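Local atomic coordinates of hypothetical protein (Nitrosomonas europaea, PDB entry 2IN3), a protein that probably acts as a thiol-disulfide oxidoreductase or disulfide isomerase of the DsbA family, in its FrnE-like subfamily. Residues A[10-15]-A[41-46]; A[19-24]-A[176-181]; A[14-19]-A[113-118]. All blocks are in the same frame, centred on the assembly; numbering follows the deposited sequence.

How the contacts relate
From the N terminus, the chain runs along strand 9-14, through the loop 15-18 into helix 19-35, and then into strand 40-45, which runs parallel to the first; contact 1 closes this beta-alpha-beta unit by pairing 10-15 with 41-46. Contact 3 leaves from nearly the same place, sharing Ala-14 and Asp-15 with contact 1, but reaches much further, to helix 111-123. Contact 2 spans the longest loop, from the start of helix 19-35 to the loop before strand 179-184, and crosses both others along the chain. Together the three join the two parallel strands, the Cys-18 to Cys-21 region, the strand 179-184 on the other side of strand 9-14, and the helical part of the fold.

Contact 1 of 3, residues A[10-15]-A[41-46]; sequences LWYIAD and VKIMPG
Trp-11 and Met-44 form the main bump and hollow of this pair of parallel strands, which belong to a beta-alpha-beta unit joined through helix 19-35, as in the thioredoxin fold. The selenomethionine methyl of Met-44 sits almost over the centre of the six-membered ring, with CE 3.6 Å from its centroid and 8° off the normal, a CH-pi contact within a Met-aromatic pair. The bend at chi3 (-79°) puts CE over the ring, with SE oblique to it. Lys-42, two residues earlier on the same side of the sheet, lies alongside the indole and points the same way: its CB is 3.7 Å from CZ3 of Trp-11, and its CE passes CH2 at 3.8 Å. The indole fills the notch between Lys-42 and Met-44, with Ile-43 O in plane at its edge. An alanine in place of Trp-11 would probably open a gap between Lys-42 and Met-44 and leave the carboxylate of Glu-183 without its NE1 donor.

The other side carries smaller matched pairs. Leu-10 CD2 meets Val-41 CG2 at 4.1 Å, and Ile-43 CG1 touches the edge of the Tyr-12 ring, while Ala-14 CB sits over a face of that ring, toward its rim. Between these two faces, the backbones are paired by hydrogen bonds, of which Tyr-12 N to Lys-42 O is short and straight (2.7 Å, 177°). Further along, the Ala-14 N to Met-44 O bond is weak, but Gly-46 N reaches Ala-14 O at 3.0 Å.

Strand 9-14 is hydrogen-bonded on its other flank to strand 179-184, and Trp-172 meets the Trp-11 ring edge-to-face. On the Tyr-12 side, helix 19-35 touches Leu-10, Tyr-12, Ala-14 and Val-41, while helix 111-123 packs on Ala-14, Val-41 and Ile-43.

Contact 2 of 3, residues A[19-24]-A[176-181]; sequences SWCWGF and GFPALV. With PO4 (phosphate ion), chain B.
Pro-178, preceded by a cis peptide bond, packs against Cys-21, the second cysteine of a CxxC sequence at a helix start; a cis-proline beside such a motif is a hallmark of the thioredoxin fold, consistent with a redox site here. The contact is apolar, and no hydrogen bond joins the two segments. Within this apolar group, Cys-21 SG lies 3.8 Å from both N and CB of Pro-178. The proline CD also approaches Trp-20, at 4.1 Å from its CB, although the indole turns off to meet the ring of Tyr-195.

The aromatic part belongs to Phe-24. Its CG is anti to the backbone N (chi1 -167°) and turned toward Pro-178, whose CG stands over one face of the ring, 4.2 Å from the ring centroid, as a CH-pi contact. Leu-180 comes to the edge of the same ring, with CD1 4.0 Å from CZ, and so carries the apolar contact onto strand 179-184.

A phosphate ion, probably from the crystallisation liquor, is bound at the helix start and is also hydrogen-bonded to His-67 ND1. A single phosphate oxygen, O3, accepts from Ser-19 N at 3.0 Å and from Ser-19 OG at 2.7 Å.

Contact 3 of 3, residues A[14-19]-A[113-118]; sequences ADPMCS and PFFAAI. With PO4 (phosphate ion), chain B.
Pro-16 and Phe-115 have the nearest alpha carbons, 6.1 Å apart, where a type I beta turn from Asp-15 to Cys-18 lies against helix 111-123. Phe-115 CG is anti to the backbone N (chi1 -173°), which sends it out toward the loop; the far end of the ring then lies on the peptide joining Asp-15 to Pro-16, with CZ 3.3 Å from Pro-16 N. Ala-14 C and Asp-15 N lie in the plane of the ring, at its edge. Ala-14 CB approaches Phe-115 CZ obliquely at 3.6 Å.

The side chains of Pro-16 and Phe-115 cross at about a right angle. The proline CG stands over one face of the Phe-115 ring, offset toward the rim, in a CH-pi contact of 4.3 Å to the centroid. One helical turn on, Ile-118 lies side by side with the proline and points the same way. Its CG2 is 3.5 Å from Pro-16 CB, tighter than usual for two carbons.

Several polar groups of the turn are bonded within it or just outside the two segments. Asp-15 OD1 uses its anti lone pair to accept from Met-17 N at 2.7 Å, forming an Asx turn, and Cys-18 N bonds to Asp-15 O. Pro-16 O is bound by Gln-119 NE2, just beyond 113-118, and Cys-18 stands at the N-cap of helix 19-35.

Between the two segments the seat is apolar, with Gln-119 adding a polar tie; the turn's own bonds shape the loop, consistent with a defined path into Cys-18, presumed to be the first redox cysteine.

Contact 1 of 3, residues A[10-15]-A[41-46]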
loop_
_atom_site.group_PDB
_atom_site.type_symbol
_atom_site.label_atom_id
_atom_site.label_comp_id
_atom_site.label_asym_id
_atom_site.label_seq_id
_atom_site.Cartn_x
_atom_site.Cartn_y
_atom_site.Cartn_z
ATOM N N LEU A 10 2.335 9.481 10.576
ATOM C CA LEU A 10 3.337 8.805 9.770
ATOM C C LEU A 10 2.554 8.221 8.598
ATOM O O LEU A 10 1.742 7.275 8.761
ATOM C CB LEU A 10 4.064 7.709 10.578
ATOM C CG LEU A 10 5.094 6.876 9.769
ATOM C CD1 LEU A 10 6.261 7.728 9.268
ATOM C CD2 LEU A 10 5.626 5.662 10.563
ATOM N N TRP A 11 2.737 8.850 7.444
ATOM C CA TRP A 11 2.122 8.385 6.197
ATOM C C TRP A 11 2.916 7.252 5.543
ATOM O O TRP A 11 4.095 7.424 5.195
ATOM C CB TRP A 11 1.982 9.546 5.198
ATOM C CG TRP A 11 1.004 10.591 5.601
ATOM C CD1 TRP A 11 1.282 11.839 6.090
ATOM C CD2 TRP A 11 -0.426 10.488 5.549
ATOM N NE1 TRP A 11 0.106 12.528 6.341
ATOM C CE2 TRP A 11 -0.953 11.721 6.011
ATOM C CE3 TRP A 11 -1.314 9.469 5.158
ATOM C CZ2 TRP A 11 -2.338 11.966 6.106
ATOM C CZ3 TRP A 11 -2.697 9.722 5.235
ATOM C CH2 TRP A 11 -3.184 10.955 5.711
ATOM N N TYR A 12 2.251 6.129 5.343
ATOM C CA TYR A 12 2.799 5.036 4.560
ATOM C C TYR A 12 2.297 5.177 3.122
ATOM O O TYR A 12 1.105 5.028 2.861
ATOM C CB TYR A 12 2.375 3.682 5.167
ATOM C CG TYR A 12 2.878 2.469 4.415
ATOM C CD1 TYR A 12 4.208 2.380 3.989
ATOM C CD2 TYR A 12 2.024 1.420 4.147
ATOM C CE1 TYR A 12 4.677 1.219 3.320
ATOM C CE2 TYR A 12 2.464 0.246 3.461
ATOM C CZ TYR A 12 3.783 0.178 3.050
ATOM O OH TYR A 12 4.210 -0.955 2.398
ATOM N N ILE A 13 3.213 5.521 2.213
ATOM C CA ILE A 13 2.842 5.837 0.848
ATOM C C ILE A 13 3.208 4.617 0.030
ATOM O O ILE A 13 4.402 4.306 -0.174
ATOM C CB ILE A 13 3.559 7.113 0.314
ATOM C CG1 ILE A 13 3.228 8.327 1.214
ATOM C CG2 ILE A 13 3.140 7.388 -1.111
ATOM C CD1 ILE A 13 4.037 9.592 0.932
ATOM N N ALA A 14 2.174 3.932 -0.428
ATOM C CA ALA A 14 2.328 2.570 -0.961
ATOM C C ALA A 14 1.179 2.196 -1.857
ATOM O O ALA A 14 0.110 2.811 -1.801
ATOM C CB ALA A 14 2.480 1.570 0.153
ATOM N N ASP A 15 1.419 1.200 -2.691
ATOM C CA ASP A 15 0.423 0.657 -3.591
ATOM C C ASP A 15 0.425 -0.856 -3.379
ATOM O O ASP A 15 1.500 -1.465 -3.365
ATOM C CB ASP A 15 0.856 0.963 -5.030
ATOM C CG ASP A 15 -0.200 0.584 -6.044
ATOM O OD1 ASP A 15 -0.523 -0.622 -6.153
ATOM O OD2 ASP A 15 -0.727 1.503 -6.727
ATOM N N VAL A 41 -0.265 6.099 12.369
ATOM C CA VAL A 41 0.278 5.523 11.126
ATOM C C VAL A 41 -0.885 5.324 10.165
ATOM O O VAL A 41 -1.877 4.675 10.514
ATOM C CB VAL A 41 1.077 4.193 11.321
ATOM C CG1 VAL A 41 1.749 3.819 10.003
ATOM C CG2 VAL A 41 2.185 4.343 12.400
ATOM N N LYS A 42 -0.801 5.952 8.988
ATOM C CA LYS A 42 -1.932 5.959 8.043
ATOM C C LYS A 42 -1.439 5.628 6.633
ATOM O O LYS A 42 -0.281 5.802 6.358
ATOM C CB LYS A 42 -2.612 7.321 8.043
ATOM C CG LYS A 42 -3.276 7.729 9.364
ATOM C CD LYS A 42 -3.862 9.143 9.332
ATOM C CE LYS A 42 -5.078 9.245 8.460
ATOM N NZ LYS A 42 -5.786 10.566 8.666
ATOM N N ILE A 43 -2.315 5.145 5.747
ATOM C CA ILE A 43 -1.871 4.808 4.377
ATOM C C ILE A 43 -2.364 5.905 3.443
ATOM O O ILE A 43 -3.521 6.340 3.546
ATOM C CB ILE A 43 -2.413 3.430 3.877
ATOM C CG1 ILE A 43 -1.890 2.298 4.751
ATOM C CG2 ILE A 43 -1.957 3.137 2.393
ATOM C CD1 ILE A 43 -2.345 0.906 4.293
HETATM N N MSE A 44 -1.472 6.352 2.557
HETATM C CA MSE A 44 -1.813 7.211 1.429
HETATM C C MSE A 44 -1.473 6.413 0.154
HETATM O O MSE A 44 -0.307 6.359 -0.280
HETATM C CB MSE A 44 -1.044 8.543 1.490
HETATM C CG MSE A 44 -1.667 9.631 0.614
HETATM SE SE MSE A 44 -0.643 11.305 0.633
HETATM C CE MSE A 44 -1.282 11.995 2.345
ATOM N N PRO A 45 -2.477 5.733 -0.422
ATOM C CA PRO A 45 -2.212 4.944 -1.630
ATOM C C PRO A 45 -1.612 5.805 -2.774
ATOM O O PRO A 45 -2.146 6.869 -3.101
ATOM C CB PRO A 45 -3.619 4.408 -2.011
ATOM C CG PRO A 45 -4.333 4.338 -0.666
ATOM C CD PRO A 45 -3.894 5.620 -0.004
ATOM N N GLY A 46 -0.498 5.341 -3.351
ATOM C CA GLY A 46 0.190 6.055 -4.448
ATOM C C GLY A 46 1.437 5.268 -4.861
ATOM O O GLY A 46 1.730 4.185 -4.286
#

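Contact 2 of 3, residues A[19-24]-A[176-181]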
loop_
_atom_site.group_PDB
_atom_site.type_symbol
_atom_site.label_atom_id
_atom_site.label_comp_id
_atom_site.label_asym_id
_atom_site.label_seq_id
_atom_site.Cartn_x
_atom_site.Cartn_y
_atom_site.Cartn_z
ATOM N N SER A 19 5.685 -4.505 -5.498
ATOM C CA SER A 19 6.245 -5.719 -4.902
ATOM C C SER A 19 7.121 -5.405 -3.703
ATOM O O SER A 19 7.084 -6.122 -2.728
ATOM C CB SER A 19 6.977 -6.591 -5.928
ATOM O OG SER A 19 8.054 -5.900 -6.549
ATOM N N TRP A 20 7.913 -4.340 -3.771
ATOM C CA TRP A 20 8.710 -3.941 -2.600
ATOM C C TRP A 20 7.859 -3.475 -1.427
ATOM O O TRP A 20 8.310 -3.531 -0.262
ATOM C CB TRP A 20 9.786 -2.918 -2.951
ATOM C CG TRP A 20 11.010 -3.580 -3.556
ATOM C CD1 TRP A 20 11.392 -3.575 -4.862
ATOM C CD2 TRP A 20 11.978 -4.359 -2.855
ATOM N NE1 TRP A 20 12.561 -4.290 -5.024
ATOM C CE2 TRP A 20 12.948 -4.768 -3.798
ATOM C CE3 TRP A 20 12.128 -4.745 -1.511
ATOM C CZ2 TRP A 20 14.035 -5.583 -3.453
ATOM C CZ3 TRP A 20 13.222 -5.553 -1.173
ATOM C CH2 TRP A 20 14.154 -5.949 -2.135
ATOM N N CYS A 21 6.640 -3.004 -1.719
ATOM C CA CYS A 21 5.661 -2.710 -0.659
ATOM C C CYS A 21 5.264 -4.007 0.044
ATOM O O CYS A 21 5.165 -4.048 1.297
ATOM C CB CYS A 21 4.408 -1.979 -1.229
ATOM S SG CYS A 21 4.828 -0.253 -1.763
ATOM N N TRP A 22 5.019 -5.072 -0.728
ATOM C CA TRP A 22 4.800 -6.393 -0.103
ATOM C C TRP A 22 6.056 -6.867 0.659
ATOM O O TRP A 22 5.947 -7.422 1.750
ATOM C CB TRP A 22 4.398 -7.387 -1.165
ATOM C CG TRP A 22 4.113 -8.818 -0.771
ATOM C CD1 TRP A 22 4.547 -9.952 -1.420
ATOM C CD2 TRP A 22 3.200 -9.270 0.246
ATOM N NE1 TRP A 22 3.996 -11.081 -0.838
ATOM C CE2 TRP A 22 3.169 -10.690 0.184
ATOM C CE3 TRP A 22 2.432 -8.615 1.218
ATOM C CZ2 TRP A 22 2.386 -11.467 1.053
ATOM C CZ3 TRP A 22 1.643 -9.396 2.077
ATOM C CH2 TRP A 22 1.641 -10.794 1.991
ATOM N N GLY A 23 7.251 -6.633 0.109
ATOM C CA GLY A 23 8.483 -6.957 0.856
ATOM C C GLY A 23 8.531 -6.242 2.207
ATOM O O GLY A 23 9.062 -6.762 3.197
ATOM N N PHE A 24 7.974 -5.043 2.231
ATOM C CA PHE A 24 8.070 -4.135 3.377
ATOM C C PHE A 24 6.904 -4.349 4.343
ATOM O O PHE A 24 6.909 -3.776 5.442
ATOM C CB PHE A 24 8.008 -2.702 2.823
ATOM C CG PHE A 24 8.393 -1.616 3.796
ATOM C CD1 PHE A 24 9.701 -1.474 4.212
ATOM C CD2 PHE A 24 7.419 -0.713 4.266
ATOM C CE1 PHE A 24 10.073 -0.434 5.082
ATOM C CE2 PHE A 24 7.769 0.343 5.116
ATOM C CZ PHE A 24 9.107 0.483 5.516
ATOM N N GLY A 176 10.210 7.159 -4.953
ATOM C CA GLY A 176 10.387 5.739 -4.732
ATOM C C GLY A 176 9.329 5.252 -3.773
ATOM O O GLY A 176 8.817 6.018 -2.961
ATOM N N PHE A 177 8.979 3.979 -3.886
ATOM C CA PHE A 177 7.916 3.395 -3.041
ATOM C C PHE A 177 8.419 2.046 -2.580
ATOM O O PHE A 177 9.182 1.415 -3.318
ATOM C CB PHE A 177 6.628 3.267 -3.830
ATOM C CG PHE A 177 6.171 4.575 -4.397
ATOM C CD1 PHE A 177 5.193 5.320 -3.744
ATOM C CD2 PHE A 177 6.789 5.101 -5.556
ATOM C CE1 PHE A 177 4.788 6.563 -4.255
ATOM C CE2 PHE A 177 6.407 6.343 -6.079
ATOM C CZ PHE A 177 5.404 7.087 -5.415
ATOM N N PRO A 178 8.047 1.628 -1.350
ATOM C CA PRO A 178 7.201 2.336 -0.376
ATOM C C PRO A 178 7.908 3.601 0.142
ATOM O O PRO A 178 9.129 3.663 0.091
ATOM C CB PRO A 178 7.106 1.330 0.786
ATOM C CG PRO A 178 8.342 0.477 0.662
ATOM C CD PRO A 178 8.540 0.340 -0.823
ATOM N N ALA A 179 7.158 4.599 0.597
ATOM C CA ALA A 179 7.786 5.786 1.164
ATOM C C ALA A 179 7.130 6.052 2.493
ATOM O O ALA A 179 5.992 5.635 2.729
ATOM C CB ALA A 179 7.639 6.988 0.243
ATOM N N LEU A 180 7.862 6.726 3.370
ATOM C CA LEU A 180 7.327 7.091 4.674
ATOM C C LEU A 180 7.586 8.568 4.866
ATOM O O LEU A 180 8.720 9.045 4.649
ATOM C CB LEU A 180 8.028 6.288 5.783
ATOM C CG LEU A 180 7.555 4.825 5.941
ATOM C CD1 LEU A 180 8.426 4.131 6.969
ATOM C CD2 LEU A 180 6.117 4.709 6.375
ATOM N N VAL A 181 6.545 9.275 5.273
ATOM C CA VAL A 181 6.601 10.717 5.516
ATOM C C VAL A 181 5.927 11.017 6.844
ATOM O O VAL A 181 4.788 10.579 7.082
ATOM C CB VAL A 181 5.872 11.528 4.386
ATOM C CG1 VAL A 181 5.740 13.017 4.781
ATOM C CG2 VAL A 181 6.620 11.406 3.080
HETATM P P PO4 B . 7.222 -3.445 -9.033
HETATM O O1 PO4 B . 7.822 -3.939 -10.319
HETATM O O2 PO4 B . 6.297 -2.263 -9.234
HETATM O O3 PO4 B . 6.506 -4.576 -8.363
HETATM O O4 PO4 B . 8.379 -2.912 -8.191
#

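Contact 3 of 3, residues A[14-19]-A[113-118]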
loop_
_atom_site.group_PDB
_atom_site.type_symbol
_atom_site.label_atom_id
_atom_site.label_comp_id
_atom_site.label_asym_id
_atom_site.label_seq_id
_atom_site.Cartn_x
_atom_site.Cartn_y
_atom_site.Cartn_z
ATOM N N ALA A 14 2.174 3.932 -0.428
ATOM C CA ALA A 14 2.328 2.570 -0.961
ATOM C C ALA A 14 1.179 2.196 -1.857
ATOM O O ALA A 14 0.110 2.811 -1.801
ATOM C CB ALA A 14 2.480 1.570 0.153
ATOM N N ASP A 15 1.419 1.200 -2.691
ATOM C CA ASP A 15 0.423 0.657 -3.591
ATOM C C ASP A 15 0.425 -0.856 -3.379
ATOM O O ASP A 15 1.500 -1.465 -3.365
ATOM C CB ASP A 15 0.856 0.963 -5.030
ATOM C CG ASP A 15 -0.200 0.584 -6.044
ATOM O OD1 ASP A 15 -0.523 -0.622 -6.153
ATOM O OD2 ASP A 15 -0.727 1.503 -6.727
ATOM N N PRO A 16 -0.766 -1.471 -3.212
ATOM C CA PRO A 16 -0.907 -2.929 -3.034
ATOM C C PRO A 16 -0.255 -3.757 -4.165
ATOM O O PRO A 16 0.094 -4.917 -3.938
ATOM C CB PRO A 16 -2.426 -3.151 -3.129
ATOM C CG PRO A 16 -3.037 -1.861 -2.854
ATOM C CD PRO A 16 -2.077 -0.795 -3.258
HETATM N N MSE A 17 -0.134 -3.187 -5.367
HETATM C CA MSE A 17 0.535 -3.892 -6.488
HETATM C C MSE A 17 1.969 -3.461 -6.755
HETATM O O MSE A 17 2.472 -3.626 -7.860
HETATM C CB MSE A 17 -0.294 -3.802 -7.783
HETATM C CG MSE A 17 -1.664 -4.452 -7.612
HETATM SE SE MSE A 17 -2.940 -3.943 -8.976
HETATM C CE MSE A 17 -2.395 -5.133 -10.430
ATOM N N CYS A 18 2.617 -2.957 -5.714
ATOM C CA CYS A 18 4.033 -2.682 -5.688
ATOM C C CYS A 18 4.743 -3.790 -4.871
ATOM O O CYS A 18 4.400 -4.015 -3.713
ATOM C CB CYS A 18 4.244 -1.308 -5.059
ATOM S SG CYS A 18 5.959 -0.973 -4.571
ATOM N N SER A 19 5.685 -4.505 -5.498
ATOM C CA SER A 19 6.245 -5.719 -4.902
ATOM C C SER A 19 7.121 -5.405 -3.703
ATOM O O SER A 19 7.084 -6.122 -2.728
ATOM C CB SER A 19 6.977 -6.591 -5.928
ATOM O OG SER A 19 8.054 -5.900 -6.549
ATOM N N PRO A 113 -4.744 -4.071 7.559
ATOM C CA PRO A 113 -5.150 -5.458 7.230
ATOM C C PRO A 113 -5.739 -5.612 5.818
ATOM O O PRO A 113 -5.422 -6.597 5.147
ATOM C CB PRO A 113 -6.238 -5.742 8.253
ATOM C CG PRO A 113 -5.853 -4.911 9.413
ATOM C CD PRO A 113 -5.385 -3.617 8.808
ATOM N N PHE A 114 -6.576 -4.664 5.366
ATOM C CA PHE A 114 -7.139 -4.747 4.003
ATOM C C PHE A 114 -6.072 -4.609 2.891
ATOM O O PHE A 114 -6.080 -5.353 1.903
ATOM C CB PHE A 114 -8.233 -3.705 3.799
ATOM C CG PHE A 114 -8.979 -3.847 2.494
ATOM C CD1 PHE A 114 -9.849 -4.928 2.283
ATOM C CD2 PHE A 114 -8.863 -2.880 1.505
ATOM C CE1 PHE A 114 -10.552 -5.055 1.084
ATOM C CE2 PHE A 114 -9.573 -3.014 0.297
ATOM C CZ PHE A 114 -10.397 -4.096 0.087
ATOM N N PHE A 115 -5.149 -3.672 3.068
ATOM C CA PHE A 115 -4.043 -3.463 2.135
ATOM C C PHE A 115 -3.253 -4.799 2.025
ATOM O O PHE A 115 -2.919 -5.284 0.913
ATOM C CB PHE A 115 -3.141 -2.372 2.696
ATOM C CG PHE A 115 -2.043 -1.929 1.764
ATOM C CD1 PHE A 115 -2.173 -0.719 1.094
ATOM C CD2 PHE A 115 -0.884 -2.695 1.572
ATOM C CE1 PHE A 115 -1.190 -0.249 0.227
ATOM C CE2 PHE A 115 0.133 -2.226 0.684
ATOM C CZ PHE A 115 -0.044 -1.002 0.017
ATOM N N ALA A 116 -2.931 -5.378 3.174
ATOM C CA ALA A 116 -2.135 -6.635 3.206
ATOM C C ALA A 116 -2.923 -7.770 2.553
ATOM O O ALA A 116 -2.360 -8.550 1.806
ATOM C CB ALA A 116 -1.751 -7.009 4.655
ATOM N N ALA A 117 -4.235 -7.831 2.816
ATOM C CA ALA A 117 -5.107 -8.851 2.240
ATOM C C ALA A 117 -5.089 -8.787 0.709
ATOM O O ALA A 117 -5.042 -9.832 0.062
ATOM C CB ALA A 117 -6.564 -8.744 2.801
ATOM N N ILE A 118 -5.109 -7.576 0.142
ATOM C CA ILE A 118 -5.010 -7.368 -1.313
ATOM C C ILE A 118 -3.657 -7.878 -1.844
ATOM O O ILE A 118 -3.606 -8.624 -2.813
ATOM C CB ILE A 118 -5.166 -5.875 -1.702
ATOM C CG1 ILE A 118 -6.613 -5.388 -1.404
ATOM C CG2 ILE A 118 -4.796 -5.661 -3.161
ATOM C CD1 ILE A 118 -6.733 -3.870 -1.500
HETATM P P PO4 B . 7.222 -3.445 -9.033
HETATM O O1 PO4 B . 7.822 -3.939 -10.319
HETATM O O2 PO4 B . 6.297 -2.263 -9.234
HETATM O O3 PO4 B . 6.506 -4.576 -8.363
HETATM O O4 PO4 B . 8.379 -2.912 -8.191
#